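Local structure of pilin (Clostridioides difficile, 6T8S) at residues A14-V19 / A98-D103; E20-S25 / S59-A64; L31-D36 / L50-T55; K71-K74 / L79-Q82; K108-V113 / G119-S124. The protein is the major type IV pilin PilA1, the subunit that probably polymerises into the thin surface pili of this bacterium. All blocks are in the same frame, centred on the assembly; numbering follows the deposited sequence. Where two conformers were deposited one is given.

Contact 1 (A14-V19 / A98-D103)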
# COMPACT_ATOMS: atom_id res chain seq x y z
N ALA A 14 4.51 13.55 8.44
CA ALA A 14 4.56 13.91 7.00
C ALA A 14 4.93 12.68 6.15
O ALA A 14 4.38 12.53 5.06
CB ALA A 14 5.52 15.06 6.79
N LYS A 15 5.77 11.77 6.66
CA LYS A 15 6.08 10.52 5.92
C LYS A 15 4.80 9.70 5.72
O LYS A 15 4.58 9.15 4.62
CB LYS A 15 7.13 9.70 6.68
CG LYS A 15 8.51 10.32 6.65
CD LYS A 15 9.53 9.52 7.42
CE LYS A 15 10.94 9.92 7.07
NZ LYS A 15 11.91 9.31 8.00
N VAL A 16 3.98 9.59 6.77
CA VAL A 16 2.65 8.92 6.70
C VAL A 16 1.78 9.64 5.66
O VAL A 16 1.17 8.95 4.82
CB VAL A 16 2.00 8.85 8.09
CG1 VAL A 16 0.51 8.60 8.03
CG2 VAL A 16 2.69 7.79 8.95
N ALA A 17 1.73 10.97 5.68
CA ALA A 17 0.89 11.73 4.72
C ALA A 17 1.36 11.44 3.29
O ALA A 17 0.52 11.33 2.39
CB ALA A 17 0.93 13.21 5.03
N SER A 18 2.67 11.33 3.06
CA SER A 18 3.27 11.01 1.74
C SER A 18 2.76 9.65 1.22
O SER A 18 2.40 9.55 0.04
CB SER A 18 4.76 11.08 1.80
OG SER A 18 5.31 10.89 0.53
N VAL A 19 2.70 8.64 2.08
CA VAL A 19 2.14 7.32 1.71
C VAL A 19 0.66 7.47 1.36
O VAL A 19 0.21 6.89 0.35
CB VAL A 19 2.37 6.29 2.82
CG1 VAL A 19 1.66 4.98 2.52
CG2 VAL A 19 3.87 6.08 3.04
N ALA A 98 -1.40 5.31 14.11
CA ALA A 98 -2.62 6.03 14.53
C ALA A 98 -3.05 7.01 13.43
O ALA A 98 -4.26 7.04 13.09
CB ALA A 98 -2.38 6.73 15.85
N LYS A 99 -2.11 7.77 12.87
CA LYS A 99 -2.46 8.76 11.83
C LYS A 99 -2.95 8.03 10.57
O LYS A 99 -3.98 8.43 9.98
CB LYS A 99 -1.28 9.67 11.48
CG LYS A 99 -1.56 10.56 10.28
CD LYS A 99 -0.58 11.68 10.10
CE LYS A 99 -0.87 12.52 8.87
NZ LYS A 99 -2.22 13.14 8.91
N LEU A 100 -2.20 7.02 10.13
CA LEU A 100 -2.53 6.27 8.90
C LEU A 100 -3.97 5.73 9.03
O LEU A 100 -4.79 5.92 8.10
CB LEU A 100 -1.47 5.18 8.70
CG LEU A 100 -1.41 4.51 7.34
CD1 LEU A 100 -1.00 5.49 6.25
CD2 LEU A 100 -0.44 3.33 7.40
N LEU A 101 -4.31 5.14 10.18
CA LEU A 101 -5.65 4.55 10.41
C LEU A 101 -6.72 5.65 10.51
O LEU A 101 -7.82 5.44 9.97
CB LEU A 101 -5.62 3.69 11.68
CG LEU A 101 -5.00 2.31 11.47
CD1 LEU A 101 -4.61 1.70 12.81
CD2 LEU A 101 -5.97 1.41 10.72
N SER A 102 -6.42 6.76 11.16
CA SER A 102 -7.37 7.90 11.27
C SER A 102 -7.72 8.41 9.87
O SER A 102 -8.86 8.82 9.64
CB SER A 102 -6.82 9.01 12.12
OG SER A 102 -6.79 8.63 13.47
N ASP A 103 -6.74 8.40 8.96
CA ASP A 103 -6.90 9.04 7.63
C ASP A 103 -7.56 8.08 6.64
O ASP A 103 -8.37 8.56 5.83
CB ASP A 103 -5.56 9.60 7.15
CG ASP A 103 -5.10 10.82 7.92
OD1 ASP A 103 -5.97 11.52 8.51
OD2 ASP A 103 -3.86 11.06 7.93
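The long N-terminal helix 9-37, the spine of the type IV pilin fold, meets the short helix 94-104 here, and Val16 is the side chain that crosses to Lys99 and Leu100. Its chi1 of 161° sets CG1 opposite the backbone N and sends that one methyl across the gap. Val16 CG1 rests against the aliphatic stem of Lys99, 3.6 Å from Lys99 CG, with Lys99 CB and CD only slightly farther off, and lies 3.8 Å from the backbone N of Leu100. Val16 CG1 also meets Leu100 CD1 at 3.9 Å, so one methyl touches both neighbouring residues of the second helix. The two segment axes approach to 9.7 Å and cross at -38°, running in broadly the same direction. In this pilin headgroup helix 94-104 packs on helix 9-37 on one side and, through Leu100, on Ile109 of strand 109-110 in the sheet. No hydrogen bond joins the two segments; the polar work is done within the second one. Lys99 stays extended as far as CE, with Lys99 CE passing Ala17 CB at 4.3 Å, and then bends at chi4 (60°). That bend brings Lys99 NZ back to the syn lone pair of Asp103 OD2 at 2.8 Å, a salt bridge one helical turn along. Glu20, farther along the long helix, touches both Lys99 and Leu100.

Contact 2 (E20-S25 / S59-A64)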
# COMPACT_ATOMS: atom_id res chain seq x y z
N GLU A 20 -0.09 8.25 2.13
CA GLU A 20 -1.53 8.50 1.86
C GLU A 20 -1.70 9.12 0.47
O GLU A 20 -2.63 8.74 -0.24
CB GLU A 20 -2.12 9.43 2.92
CG GLU A 20 -2.17 8.84 4.30
CD GLU A 20 -2.62 9.82 5.36
OE1 GLU A 20 -3.10 10.92 5.00
OE2 GLU A 20 -2.53 9.46 6.55
N SER A 21 -0.84 10.09 0.11
CA SER A 21 -0.90 10.77 -1.22
C SER A 21 -0.60 9.76 -2.34
O SER A 21 -1.33 9.71 -3.35
CB SER A 21 0.02 11.95 -1.28
OG SER A 21 -0.07 12.60 -2.54
N ASP A 22 0.43 8.94 -2.16
CA ASP A 22 0.77 7.85 -3.11
C ASP A 22 -0.42 6.90 -3.23
O ASP A 22 -0.77 6.54 -4.36
CB ASP A 22 2.05 7.12 -2.69
CG ASP A 22 3.31 7.95 -2.82
OD1 ASP A 22 3.26 9.02 -3.50
OD2 ASP A 22 4.35 7.52 -2.27
N TYR A 23 -1.01 6.48 -2.11
CA TYR A 23 -2.17 5.56 -2.06
C TYR A 23 -3.31 6.11 -2.93
O TYR A 23 -3.88 5.38 -3.75
CB TYR A 23 -2.59 5.34 -0.60
CG TYR A 23 -3.90 4.61 -0.45
CD1 TYR A 23 -3.91 3.24 -0.53
CD2 TYR A 23 -5.10 5.27 -0.24
CE1 TYR A 23 -5.08 2.52 -0.41
CE2 TYR A 23 -6.29 4.56 -0.09
CZ TYR A 23 -6.27 3.18 -0.19
OH TYR A 23 -7.38 2.38 -0.07
N SER A 24 -3.64 7.39 -2.73
CA SER A 24 -4.74 8.08 -3.44
C SER A 24 -4.49 8.09 -4.96
O SER A 24 -5.43 7.74 -5.72
CB SER A 24 -4.94 9.47 -2.91
OG SER A 24 -6.06 10.05 -3.52
N SER A 25 -3.29 8.48 -5.38
CA SER A 25 -2.88 8.55 -6.80
C SER A 25 -2.93 7.15 -7.43
O SER A 25 -3.44 7.01 -8.55
CB SER A 25 -1.52 9.18 -6.94
OG SER A 25 -1.56 10.57 -6.60
N SER A 59 3.86 10.27 -13.36
CA SER A 59 5.06 9.85 -12.59
C SER A 59 4.70 8.69 -11.66
O SER A 59 3.79 8.86 -10.84
CB SER A 59 5.62 11.03 -11.84
OG SER A 59 6.96 10.76 -11.47
N LEU A 60 5.38 7.56 -11.78
CA LEU A 60 5.10 6.35 -10.95
C LEU A 60 5.77 6.50 -9.60
O LEU A 60 6.97 6.71 -9.53
CB LEU A 60 5.62 5.10 -11.65
CG LEU A 60 4.85 4.65 -12.89
CD1 LEU A 60 5.62 3.56 -13.63
CD2 LEU A 60 3.46 4.18 -12.51
N PRO A 61 5.01 6.41 -8.48
CA PRO A 61 5.62 6.27 -7.16
C PRO A 61 6.50 5.00 -7.16
O PRO A 61 6.11 4.04 -7.80
CB PRO A 61 4.43 6.14 -6.21
CG PRO A 61 3.30 6.80 -6.95
CD PRO A 61 3.55 6.48 -8.40
N ASP A 62 7.64 5.06 -6.48
CA ASP A 62 8.67 3.99 -6.47
C ASP A 62 8.76 3.39 -5.06
O ASP A 62 8.49 2.18 -4.89
CB ASP A 62 10.01 4.56 -6.95
CG ASP A 62 11.16 3.57 -6.91
OD1 ASP A 62 10.93 2.39 -7.22
OD2 ASP A 62 12.28 3.99 -6.56
N LYS A 63 9.12 4.22 -4.08
CA LYS A 63 9.31 3.79 -2.67
C LYS A 63 8.44 4.66 -1.77
O LYS A 63 8.26 5.87 -2.07
CB LYS A 63 10.76 3.94 -2.22
CG LYS A 63 11.76 3.00 -2.88
CD LYS A 63 13.20 3.28 -2.48
CE LYS A 63 13.47 3.15 -0.99
NZ LYS A 63 13.42 1.74 -0.53
N ALA A 64 7.94 4.07 -0.70
CA ALA A 64 7.17 4.78 0.35
C ALA A 64 8.14 5.56 1.24
O ALA A 64 9.26 5.08 1.49
CB ALA A 64 6.36 3.78 1.13
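Asp22 and Pro61 carry this surface contact, a flat carboxylate laid against a proline ring. Pro61 CB sits over one face of the carboxylate, 4.0 Å from Asp22 CG and almost straight above it. The neighbouring ring carbon, Pro61 CG, stands above the same face and lies 4.1 Å from Asp22 OD1, so the CB-CG bond of the ring runs parallel to the plane of the acid. The approach is van der Waals packing, without a hydrogen bond between the segments. A chi1 of -69° turns Asp22 CG away from its own carbonyl carbon and out to the loop side of the helix. The other oxygen, Asp22 OD2, comes no nearer than 4.2 Å to Lys63 O; its polar partner is the hydroxyl of Tyr70, a bond that would restrain the rotation of the carboxylate. Tyr70 is the second-shell residue common to both segments, since its side chain also touches Pro61 and Ala64 and its backbone is hydrogen-bonded to Asp62. Lys63 turns its amine outward to a salt bridge with Glu88, while on the helix Tyr23 points away from the loop, its hydroxyl bound to Val136 O of strand 128-138. Helix 9-37 thus lies between the sheet and the later part of the long connection to strand 70-75, as the central helix does beside the alpha-beta loop of type IV pilins.

Contact 3 (L31-D36 / L50-T55)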
# COMPACT_ATOMS: atom_id res chain seq x y z
N LEU A 31 -8.25 2.13 -10.57
CA LEU A 31 -9.70 2.07 -10.89
C LEU A 31 -9.90 2.30 -12.40
O LEU A 31 -10.77 1.61 -12.98
CB LEU A 31 -10.45 3.09 -10.03
CG LEU A 31 -10.71 2.63 -8.60
CD1 LEU A 31 -11.07 3.80 -7.71
CD2 LEU A 31 -11.79 1.55 -8.56
N SER A 32 -9.15 3.23 -12.99
CA SER A 32 -9.13 3.52 -14.45
C SER A 32 -8.77 2.25 -15.23
O SER A 32 -9.56 1.82 -16.11
CB SER A 32 -8.17 4.62 -14.80
OG SER A 32 -8.67 5.89 -14.43
N TYR A 33 -7.61 1.67 -14.92
CA TYR A 33 -7.12 0.41 -15.55
C TYR A 33 -8.23 -0.64 -15.45
O TYR A 33 -8.52 -1.29 -16.46
CB TYR A 33 -5.81 -0.02 -14.90
CG TYR A 33 -5.19 -1.29 -15.43
CD1 TYR A 33 -5.78 -2.53 -15.21
CD2 TYR A 33 -3.97 -1.27 -16.09
CE1 TYR A 33 -5.19 -3.70 -15.67
CE2 TYR A 33 -3.37 -2.43 -16.55
CZ TYR A 33 -3.98 -3.65 -16.33
OH TYR A 33 -3.42 -4.82 -16.78
N TYR A 34 -8.81 -0.82 -14.27
CA TYR A 34 -9.83 -1.87 -14.01
C TYR A 34 -11.05 -1.62 -14.90
O TYR A 34 -11.55 -2.56 -15.56
CB TYR A 34 -10.20 -1.89 -12.53
CG TYR A 34 -11.14 -3.00 -12.12
CD1 TYR A 34 -11.15 -4.22 -12.77
CD2 TYR A 34 -12.00 -2.83 -11.05
CE1 TYR A 34 -11.99 -5.25 -12.37
CE2 TYR A 34 -12.85 -3.84 -10.64
CZ TYR A 34 -12.85 -5.05 -11.31
OH TYR A 34 -13.69 -6.04 -10.89
N SER A 35 -11.51 -0.36 -14.96
CA SER A 35 -12.67 0.03 -15.80
C SER A 35 -12.37 -0.23 -17.28
O SER A 35 -13.29 -0.67 -18.01
CB SER A 35 -13.06 1.47 -15.57
OG SER A 35 -14.25 1.75 -16.30
N ASP A 36 -11.14 -0.01 -17.73
CA ASP A 36 -10.78 -0.07 -19.18
C ASP A 36 -10.55 -1.51 -19.63
O ASP A 36 -10.85 -1.80 -20.79
CB ASP A 36 -9.54 0.76 -19.51
CG ASP A 36 -9.69 2.26 -19.28
OD1 ASP A 36 -10.82 2.71 -18.95
OD2 ASP A 36 -8.66 2.97 -19.42
N LEU A 50 5.27 -0.38 -10.05
CA LEU A 50 3.90 -0.02 -10.49
C LEU A 50 3.86 0.24 -12.00
O LEU A 50 2.90 0.88 -12.46
CB LEU A 50 3.49 1.24 -9.71
CG LEU A 50 3.44 1.05 -8.19
CD1 LEU A 50 3.14 2.37 -7.49
CD2 LEU A 50 2.43 -0.01 -7.82
N SER A 51 4.82 -0.27 -12.77
CA SER A 51 4.89 -0.00 -14.23
C SER A 51 3.63 -0.52 -14.95
O SER A 51 3.32 0.02 -16.05
CB SER A 51 6.18 -0.54 -14.83
OG SER A 51 6.12 -1.94 -14.86
N VAL A 52 2.89 -1.49 -14.37
CA VAL A 52 1.57 -1.95 -14.92
C VAL A 52 0.63 -0.75 -15.10
O VAL A 52 -0.19 -0.77 -16.05
CB VAL A 52 0.94 -3.05 -14.05
CG1 VAL A 52 0.55 -2.55 -12.67
CG2 VAL A 52 -0.25 -3.72 -14.72
N LEU A 53 0.75 0.29 -14.27
CA LEU A 53 -0.13 1.50 -14.34
C LEU A 53 0.50 2.64 -15.15
O LEU A 53 -0.06 3.76 -15.11
CB LEU A 53 -0.43 1.98 -12.91
CG LEU A 53 -1.21 1.03 -12.01
CD1 LEU A 53 -1.43 1.68 -10.66
CD2 LEU A 53 -2.55 0.65 -12.62
N GLU A 54 1.59 2.42 -15.89
CA GLU A 54 2.42 3.53 -16.43
C GLU A 54 1.64 4.41 -17.42
O GLU A 54 1.94 5.62 -17.50
CB GLU A 54 3.67 3.01 -17.15
CG GLU A 54 4.66 4.12 -17.47
CD GLU A 54 6.08 3.61 -17.67
OE1 GLU A 54 6.23 2.43 -18.05
OE2 GLU A 54 7.01 4.40 -17.43
N THR A 55 0.71 3.84 -18.19
CA THR A 55 -0.09 4.64 -19.17
C THR A 55 -0.92 5.68 -18.40
O THR A 55 -1.17 6.77 -18.97
CB THR A 55 -0.95 3.73 -20.07
OG1 THR A 55 -0.06 2.79 -20.68
CG2 THR A 55 -1.69 4.49 -21.14
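Tyr33 reaches out from helix 9-37 to Val52 and Leu53, two consecutive residues in the connection that leads to strand 70-75. The second segment starts at Leu50, whose carbonyl O takes the amide of Leu53 (Leu53 N to Leu50 O, 2.9 Å). Ser51 repeats the pattern, its O accepting from Glu54 N, and the two bonds wind the chain into a short 3-10 turn. Val52 comes next and meets the tyrosine ring twice. Val52 CG2 is 3.8 Å from Tyr33 CE2 and 3.9 Å from Tyr33 OH, the two side chains crossing at about a right angle; Val52 O approaches the same ring carbon, Tyr33 CE2, obliquely at 3.6 Å. With CG1 at chi1 66°, Val52 CG2 stands opposite the backbone N and faces the tyrosine. Leu53 follows at the root of the tyrosine side chain: Leu53 CD2 lies 4.0 Å from Tyr33 CB, on the same side of the ring as Val52. Tyr33 can span the gap because CG stands opposite its backbone N (chi1 180°). Around the contact, Leu53 also touches Val26 and Ala29, Val52 and Leu53 both touch Leu72 of the sheet, and Lys39 and Pro41 touch Tyr33. Just beyond, Tyr56 gives a polar link to Asp36 on the helix. A turn folded back on the C-terminal end of the long helix is in keeping with the alpha-beta loop of type IV pilins, which joins that helix to the sheet.

Contact 4 (K71-K74 / L79-Q82)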
# COMPACT_ATOMS: atom_id res chain seq x y z
N LYS A 71 4.38 -2.46 -4.80
CA LYS A 71 3.90 -3.34 -5.89
C LYS A 71 2.40 -3.60 -5.70
O LYS A 71 1.88 -3.27 -4.62
CB LYS A 71 4.75 -4.61 -5.99
CG LYS A 71 4.56 -5.65 -4.90
CD LYS A 71 5.37 -6.95 -5.18
CE LYS A 71 4.68 -7.90 -6.14
NZ LYS A 71 5.49 -9.11 -6.46
N LEU A 72 1.75 -4.14 -6.72
CA LEU A 72 0.30 -4.44 -6.71
C LEU A 72 0.13 -5.96 -6.72
O LEU A 72 0.75 -6.61 -7.59
CB LEU A 72 -0.35 -3.82 -7.95
CG LEU A 72 -0.39 -2.30 -7.97
CD1 LEU A 72 -0.93 -1.80 -9.30
CD2 LEU A 72 -1.23 -1.76 -6.84
N ILE A 73 -0.67 -6.47 -5.78
CA ILE A 73 -0.99 -7.92 -5.66
C ILE A 73 -2.50 -8.10 -5.56
O ILE A 73 -3.23 -7.19 -5.09
CB ILE A 73 -0.25 -8.56 -4.47
CG1 ILE A 73 -0.75 -8.04 -3.12
CG2 ILE A 73 1.26 -8.42 -4.66
CD1 ILE A 73 -0.14 -8.73 -1.91
N LYS A 74 -2.95 -9.28 -5.95
CA LYS A 74 -4.36 -9.70 -5.77
C LYS A 74 -4.40 -10.60 -4.54
O LYS A 74 -3.55 -11.52 -4.44
CB LYS A 74 -4.88 -10.33 -7.06
CG LYS A 74 -6.33 -10.78 -7.00
CD LYS A 74 -6.96 -10.94 -8.36
CE LYS A 74 -8.01 -12.03 -8.39
NZ LYS A 74 -8.36 -12.41 -9.78
N LEU A 79 -7.75 -5.97 -4.80
CA LEU A 79 -6.45 -5.35 -5.19
C LEU A 79 -5.82 -4.73 -3.96
O LEU A 79 -6.49 -3.94 -3.27
CB LEU A 79 -6.65 -4.28 -6.27
CG LEU A 79 -5.36 -3.58 -6.69
CD1 LEU A 79 -4.39 -4.57 -7.30
CD2 LEU A 79 -5.63 -2.44 -7.65
N VAL A 80 -4.54 -5.04 -3.73
CA VAL A 80 -3.80 -4.62 -2.51
C VAL A 80 -2.50 -3.92 -2.94
O VAL A 80 -1.78 -4.44 -3.82
CB VAL A 80 -3.52 -5.83 -1.60
CG1 VAL A 80 -2.62 -5.48 -0.43
CG2 VAL A 80 -4.83 -6.44 -1.11
N LEU A 81 -2.22 -2.78 -2.33
CA LEU A 81 -0.93 -2.10 -2.46
C LEU A 81 0.00 -2.71 -1.40
O LEU A 81 -0.27 -2.57 -0.20
CB LEU A 81 -1.11 -0.59 -2.25
CG LEU A 81 0.17 0.23 -2.32
CD1 LEU A 81 0.78 0.19 -3.71
CD2 LEU A 81 -0.09 1.67 -1.87
N GLN A 82 1.02 -3.42 -1.86
CA GLN A 82 2.11 -3.94 -1.00
C GLN A 82 3.17 -2.85 -0.89
O GLN A 82 3.56 -2.24 -1.91
CB GLN A 82 2.67 -5.24 -1.60
CG GLN A 82 3.89 -5.76 -0.84
CD GLN A 82 4.37 -7.08 -1.41
OE1 GLN A 82 3.57 -7.87 -1.91
NE2 GLN A 82 5.67 -7.32 -1.36
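Lys71 and Gln82 and, two residues nearer the turn, Ile73 and Val80 form two hydrogen-bonded pairs, each closed by a reciprocal pair of amide-carbonyl bonds. Lys71 N gives to Gln82 O at 3.0 Å and Gln82 N returns to Lys71 O at 2.9 Å, both donors tilted some 20° from the carbonyl plane. In the inner pair Ile73 N reaches Val80 O at 3.0 Å with an angle of 175° at the hydrogen, and Val80 N binds Ile73 O at 2.9 Å. Val80 O also receives a CA-H contact from Leu72. The backbones of the alternate residues turn outward: Leu72 bonds with Thr43, while Leu79 and Leu81 bond with strand 128-138, so strand 78-83 lies between 70-75 and 128-138. The charged and amide ends are likewise met outside, Lys71 NZ by Gln47 O and Gln82 NE2 by Gly84 O. Their stems lie side by side, Lys71 CG 3.8 Å from Gln82 CD, and Gln82 OE1 lies over Ile73 CG2 at 3.6 Å. On this face Ile73 CG1 also packs on Val80 CB at 3.9 Å. The other face carries leucines, with Leu72 CD2 4.2 Å from Leu81 CD1. Twisted, with only a two-residue connection between strands 70-75 and 78-83, the arrangement is an antiparallel beta hairpin, the start of the sheet that backs the long helix in the pilin headgroup.

Contact 5 (K108-V113 / G119-S124)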
# COMPACT_ATOMS: atom_id res chain seq x y z
N LYS A 108 -8.62 -1.83 5.88
CA LYS A 108 -7.77 -1.56 4.70
C LYS A 108 -6.31 -1.92 4.96
O LYS A 108 -5.68 -2.40 4.01
CB LYS A 108 -7.94 -0.10 4.27
CG LYS A 108 -9.35 0.24 3.79
CD LYS A 108 -9.40 1.16 2.61
CE LYS A 108 -10.80 1.59 2.22
NZ LYS A 108 -11.57 0.47 1.62
N ILE A 109 -5.77 -1.64 6.16
CA ILE A 109 -4.30 -1.74 6.43
C ILE A 109 -4.01 -3.02 7.22
O ILE A 109 -4.57 -3.18 8.33
CB ILE A 109 -3.77 -0.49 7.15
CG1 ILE A 109 -4.25 0.80 6.47
CG2 ILE A 109 -2.25 -0.56 7.24
CD1 ILE A 109 -4.11 2.01 7.35
N TYR A 110 -3.14 -3.88 6.68
CA TYR A 110 -2.84 -5.23 7.24
C TYR A 110 -1.32 -5.41 7.33
O TYR A 110 -0.58 -4.89 6.45
CB TYR A 110 -3.56 -6.29 6.41
CG TYR A 110 -5.07 -6.22 6.51
CD1 TYR A 110 -5.77 -6.90 7.50
CD2 TYR A 110 -5.80 -5.40 5.66
CE1 TYR A 110 -7.15 -6.81 7.61
CE2 TYR A 110 -7.18 -5.27 5.78
CZ TYR A 110 -7.86 -5.99 6.74
OH TYR A 110 -9.22 -5.87 6.88
N THR A 111 -0.87 -6.13 8.36
CA THR A 111 0.57 -6.46 8.60
C THR A 111 0.92 -7.84 8.03
O THR A 111 2.12 -8.17 8.02
CB THR A 111 0.90 -6.33 10.09
OG1 THR A 111 0.04 -7.18 10.84
CG2 THR A 111 0.73 -4.91 10.59
N SER A 112 -0.06 -8.63 7.58
CA SER A 112 0.18 -9.94 6.92
C SER A 112 -0.94 -10.27 5.94
O SER A 112 -2.08 -9.80 6.12
CB SER A 112 0.33 -11.05 7.94
OG SER A 112 -0.91 -11.31 8.57
N VAL A 113 -0.61 -11.08 4.93
CA VAL A 113 -1.58 -11.67 3.97
C VAL A 113 -1.08 -13.07 3.62
O VAL A 113 0.14 -13.32 3.74
CB VAL A 113 -1.73 -10.82 2.69
CG1 VAL A 113 -2.27 -9.43 3.00
CG2 VAL A 113 -0.42 -10.73 1.92
N GLY A 119 -4.61 -10.67 6.71
CA GLY A 119 -4.20 -11.16 8.04
C GLY A 119 -4.55 -10.19 9.15
O GLY A 119 -5.70 -9.75 9.19
N ASN A 120 -3.60 -9.90 10.05
CA ASN A 120 -3.84 -9.09 11.28
C ASN A 120 -3.95 -7.62 10.87
O ASN A 120 -3.03 -7.07 10.27
CB ASN A 120 -2.79 -9.31 12.38
CG ASN A 120 -3.12 -10.40 13.39
OD1 ASN A 120 -4.20 -11.00 13.41
ND2 ASN A 120 -2.17 -10.67 14.28
N PRO A 121 -5.07 -6.94 11.17
CA PRO A 121 -5.18 -5.51 10.84
C PRO A 121 -4.22 -4.65 11.67
O PRO A 121 -4.03 -4.94 12.85
CB PRO A 121 -6.64 -5.17 11.17
CG PRO A 121 -7.11 -6.25 12.13
CD PRO A 121 -6.28 -7.47 11.81
N LEU A 122 -3.64 -3.62 11.06
CA LEU A 122 -2.90 -2.58 11.81
C LEU A 122 -3.86 -1.98 12.84
O LEU A 122 -5.03 -1.79 12.50
CB LEU A 122 -2.38 -1.50 10.84
CG LEU A 122 -1.40 -0.48 11.43
CD1 LEU A 122 -0.01 -1.07 11.63
CD2 LEU A 122 -1.30 0.75 10.54
N THR A 123 -3.38 -1.69 14.05
CA THR A 123 -4.13 -0.94 15.09
C THR A 123 -3.42 0.38 15.39
O THR A 123 -2.23 0.55 15.03
CB THR A 123 -4.32 -1.75 16.38
OG1 THR A 123 -3.13 -1.63 17.16
CG2 THR A 123 -4.64 -3.21 16.11
N SER A 124 -4.12 1.26 16.11
CA SER A 124 -3.60 2.60 16.49
C SER A 124 -2.44 2.45 17.50
O SER A 124 -1.73 3.43 17.71
CB SER A 124 -4.71 3.46 16.99
OG SER A 124 -5.27 2.90 18.16
O HOH W 1 -6.40 -1.94 10.03
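Gly119 N gives to Ser112 O at 2.7 Å, the shortest of the bonds that close this irregular, hairpin-like return beside the short edge strand 109-110 of the pilin sheet. Leu122 N binds Ile109 O at 2.9 Å, coming from well above the carbonyl plane. Asn120 O is gripped twice by Thr111: by its N at 3.0 Å, nearly straight at 175°, and by OG1 at 3.1 Å. The side-chain bond is possible because chi1 (57°) holds OG1 between the backbone N and carbonyl carbon, next to the amide. A water donates to both Ile109 O and Leu122 O, and a weak bond runs from Asn120 N to Ser112 OG at 3.4 Å; Ser112 N, in contrast, is buried with no partner. The backbones of Tyr110 and Pro121 form a single bridge, while the Tyr110 backbone also bonds with that of Tyr134 in strand 128-138. Packing completes the join. Ile109 CG2 meets Leu122 CD2 at 3.7 Å, and both side chains lie against Leu101 of helix 94-104. Tyr110 turns the CD1-CE1 edge of its ring to the returning chain, with Gly119 O near the ring plane, 3.3 Å from Tyr110 CD1.

Helix 9-37 carries contacts 1, 2 and 3 in turn along its length, contacts 1 and 3 lying about 24 Å apart between centres. Along the chain contact 3 is nested within the loop closed by contact 2, and both, with contact 4, lie within that of contact 1; contact 5 follows. Contacts 4 and 5 reach the same antiparallel sheet, about 14 Å apart between centres. Leu72 joins contact 4 to contact 3, Leu60 packs contact 2 against contact 3, and Leu100 connects contact 1 with contact 5. Helix, loops and sheet thus form one compact headgroup, consistent with a subunit built for a pilus.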